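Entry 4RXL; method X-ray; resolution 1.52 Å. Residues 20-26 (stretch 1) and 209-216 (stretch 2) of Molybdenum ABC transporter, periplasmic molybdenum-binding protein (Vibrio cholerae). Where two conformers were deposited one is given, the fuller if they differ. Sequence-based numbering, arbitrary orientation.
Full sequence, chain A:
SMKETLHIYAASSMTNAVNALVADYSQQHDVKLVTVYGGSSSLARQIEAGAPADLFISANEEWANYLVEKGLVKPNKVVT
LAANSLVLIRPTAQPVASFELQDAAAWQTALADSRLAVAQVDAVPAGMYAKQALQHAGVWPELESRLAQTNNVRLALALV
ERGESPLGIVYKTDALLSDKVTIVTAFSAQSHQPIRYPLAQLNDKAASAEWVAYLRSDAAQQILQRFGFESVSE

Stretch 1 (20-26) ALVADYS
Stretch 2 209-216: AEWVAYLR

Two helical segments of one chain, far apart in sequence, cross with their axes 11.5 Å apart at closest approach and their N-to-C directions at 111°, so they run neither parallel nor antiparallel. Residues 20-26 are helical, part of a longer helix, with phi/psi near -62/-43, with Asp-24 at -64/-54 and Ser-26 at -67/-16; i to i+4 bonds include Tyr-25 N to Leu-21 O (3.0 Å) and Asp-24 N to Ala-20 O (3.0 Å). The second helix begins before Ala-209 and runs through this stretch, with phi/psi near -63/-43 that relaxes to -63/-28 at Leu-215 and -88/-7 at Arg-216; Tyr-214 N bonds Glu-210 O (3.1 Å) and Leu-215 N bonds Trp-211 O (2.9 Å). The register is fixed by two CA-CA distances of 7.8 Å, Leu-21 to Leu-215 and Tyr-25 to Tyr-214. The contact buries 456 Å², both sides summed.

Ala-20 points sideways and makes no contact with the second stretch. One residue on, Leu-21 (chi1 m, -66°; chi2 t, 159°) points toward the second helix and is buried: its CD1 lies 3.6 Å from CD2 of Leu-215 (m, t), its CD2 4.0 Å from CE2 of Tyr-214, and its CB 4.4 Å from CH2 of Trp-211. These are apolar van der Waals contacts. Val-22 (chi1 t, 168°) has its CA-to-CB bond directed away, yet its CG2 reaches 3.8 Å from CH2 of Trp-211, because the long indole extends across to it; Val-22 O accepts hydrogen bonds from Ser-26 N (2.8 Å) and Ser-26 OG (2.7 Å). Ala-23 points away and touches nothing opposite.

Asp-24 (chi1 t, -176°; chi2 58°) supplies the one hydrogen bond between the stretches: Tyr-214 OH donates to Asp-24 OD2 at a very short 2.5 Å. The carboxylate oxygen lies at the edge of the phenol ring, near its plane.

Tyr-25 (chi1 t, -166°; chi2 71°) is the centre of the packing, with 118 Å² covered. Its ring meets two aromatic residues, both obliquely. With Trp-211 (chi1 -116°, between wells; chi2 99°), the Tyr-25 ring and the five-membered ring have centroids 4.3 Å apart and planes at 46°, with Tyr-25 CE2 3.4 Å from Trp-211 NE1 and over the indole face. With Tyr-214 (chi1 t, 166°; chi2 78°), centroids are 5.0 Å apart and planes at 44°; Tyr-25 CD1 sits over the phenol face, 3.4 Å from Tyr-214 CG. A CH-pi contact adds to this pair, Tyr-25 CB lying 4.2 Å from the Tyr-214 ring centroid, 20° off the ring normal. At the far end of the side chain, Tyr-25 OH comes within 3.6 Å of Glu-210 CB (Glu-210 chi1 m, chi2 t), a van der Waals contact. Ser-26 (chi1 m, -72°) turns sideways, its hydroxyl spent on its own helix.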

# COMPACT_ATOMS: atom_id res chain seq x y z
N ALA A 20 14.23 -0.95 -5.52
CA ALA A 20 14.85 -2.00 -6.29
C ALA A 20 14.73 -1.80 -7.80
O ALA A 20 15.68 -2.06 -8.52
CB ALA A 20 14.26 -3.34 -5.88
N LEU A 21 13.57 -1.35 -8.25
CA LEU A 21 13.34 -1.07 -9.67
C LEU A 21 14.18 0.08 -10.20
O LEU A 21 14.76 -0.04 -11.29
CB LEU A 21 11.87 -0.83 -9.95
CG LEU A 21 10.91 -2.01 -9.75
CD1 LEU A 21 9.48 -1.57 -9.56
CD2 LEU A 21 11.01 -2.99 -10.91
N VAL A 22 14.28 1.16 -9.41
CA VAL A 22 15.17 2.28 -9.73
C VAL A 22 16.62 1.83 -9.84
O VAL A 22 17.32 2.21 -10.76
CB VAL A 22 15.05 3.39 -8.66
CG1 VAL A 22 16.16 4.41 -8.79
CG2 VAL A 22 13.71 4.09 -8.76
N ALA A 23 17.06 0.99 -8.90
CA ALA A 23 18.41 0.48 -8.88
C ALA A 23 18.72 -0.34 -10.14
O ALA A 23 19.77 -0.17 -10.74
CB ALA A 23 18.63 -0.34 -7.63
N ASP A 24 17.81 -1.22 -10.51
CA ASP A 24 17.97 -2.10 -11.68
C ASP A 24 18.04 -1.26 -12.95
O ASP A 24 18.96 -1.37 -13.73
CB ASP A 24 16.81 -3.10 -11.73
CG ASP A 24 16.94 -4.13 -12.86
OD1 ASP A 24 17.95 -4.86 -12.89
OD2 ASP A 24 16.02 -4.23 -13.70
N TYR A 25 17.02 -0.44 -13.15
CA TYR A 25 16.96 0.49 -14.28
C TYR A 25 18.15 1.43 -14.36
O TYR A 25 18.63 1.71 -15.46
CB TYR A 25 15.68 1.33 -14.18
CG TYR A 25 15.31 2.08 -15.44
CD1 TYR A 25 14.85 1.40 -16.55
CD2 TYR A 25 15.38 3.47 -15.50
CE1 TYR A 25 14.50 2.07 -17.71
CE2 TYR A 25 15.01 4.15 -16.64
CZ TYR A 25 14.59 3.44 -17.76
OH TYR A 25 14.22 4.09 -18.90
N SER A 26 18.62 1.94 -13.22
CA SER A 26 19.64 3.02 -13.21
C SER A 26 21.01 2.58 -13.74
O SER A 26 21.84 3.43 -14.07
CB SER A 26 19.80 3.65 -11.81
OG SER A 26 18.67 4.47 -11.45
N ALA A 209 7.81 7.77 -20.60
CA ALA A 209 7.36 6.62 -21.40
C ALA A 209 8.30 5.40 -21.33
O ALA A 209 7.84 4.24 -21.25
CB ALA A 209 7.16 7.04 -22.86
N GLU A 210 9.61 5.65 -21.37
CA GLU A 210 10.61 4.57 -21.25
C GLU A 210 10.60 3.94 -19.85
O GLU A 210 10.75 2.73 -19.71
CB GLU A 210 12.01 5.08 -21.59
CG GLU A 210 12.13 5.51 -23.05
CD GLU A 210 13.45 6.16 -23.38
OE1 GLU A 210 13.50 6.89 -24.40
OE2 GLU A 210 14.44 5.96 -22.63
N TRP A 211 10.41 4.74 -18.81
CA TRP A 211 10.24 4.19 -17.47
C TRP A 211 9.03 3.25 -17.38
O TRP A 211 9.11 2.15 -16.82
CB TRP A 211 10.08 5.29 -16.41
CG TRP A 211 11.19 5.30 -15.44
CD1 TRP A 211 12.30 6.11 -15.44
CD2 TRP A 211 11.34 4.42 -14.33
NE1 TRP A 211 13.12 5.78 -14.38
CE2 TRP A 211 12.55 4.75 -13.69
CE3 TRP A 211 10.56 3.38 -13.82
CZ2 TRP A 211 12.99 4.08 -12.56
CZ3 TRP A 211 11.00 2.72 -12.69
CH2 TRP A 211 12.19 3.06 -12.08
N VAL A 212 7.92 3.73 -17.92
CA VAL A 212 6.66 2.97 -17.92
C VAL A 212 6.85 1.63 -18.66
O VAL A 212 6.43 0.57 -18.17
CB VAL A 212 5.52 3.84 -18.50
CG1 VAL A 212 4.29 3.00 -18.82
CG2 VAL A 212 5.19 4.97 -17.53
N ALA A 213 7.52 1.68 -19.82
CA ALA A 213 7.81 0.47 -20.60
C ALA A 213 8.61 -0.54 -19.77
O ALA A 213 8.31 -1.74 -19.77
CB ALA A 213 8.55 0.81 -21.89
N TYR A 214 9.60 -0.05 -19.02
CA TYR A 214 10.39 -0.91 -18.15
C TYR A 214 9.53 -1.48 -17.01
O TYR A 214 9.60 -2.69 -16.74
CB TYR A 214 11.63 -0.17 -17.60
CG TYR A 214 12.29 -0.91 -16.44
CD1 TYR A 214 13.10 -2.02 -16.66
CD2 TYR A 214 12.03 -0.54 -15.13
CE1 TYR A 214 13.67 -2.71 -15.59
CE2 TYR A 214 12.59 -1.21 -14.07
CZ TYR A 214 13.40 -2.29 -14.30
OH TYR A 214 13.93 -2.95 -13.22
N LEU A 215 8.70 -0.65 -16.39
CA LEU A 215 7.87 -1.11 -15.24
C LEU A 215 6.87 -2.20 -15.63
O LEU A 215 6.48 -3.01 -14.80
CB LEU A 215 7.15 0.06 -14.55
CG LEU A 215 8.09 0.98 -13.77
CD1 LEU A 215 7.36 2.25 -13.38
CD2 LEU A 215 8.68 0.27 -12.55
N ARG A 216 6.45 -2.18 -16.89
CA ARG A 216 5.51 -3.17 -17.43
C ARG A 216 6.24 -4.40 -17.99
O ARG A 216 5.60 -5.39 -18.35
CB ARG A 216 4.65 -2.53 -18.53
CG ARG A 216 3.74 -1.41 -18.03
CD ARG A 216 3.29 -0.48 -19.16
NE ARG A 216 2.26 -1.07 -20.02
CZ ARG A 216 1.66 -0.42 -21.02
NH1 ARG A 216 1.97 0.84 -21.29
NH2 ARG A 216 0.73 -1.03 -21.74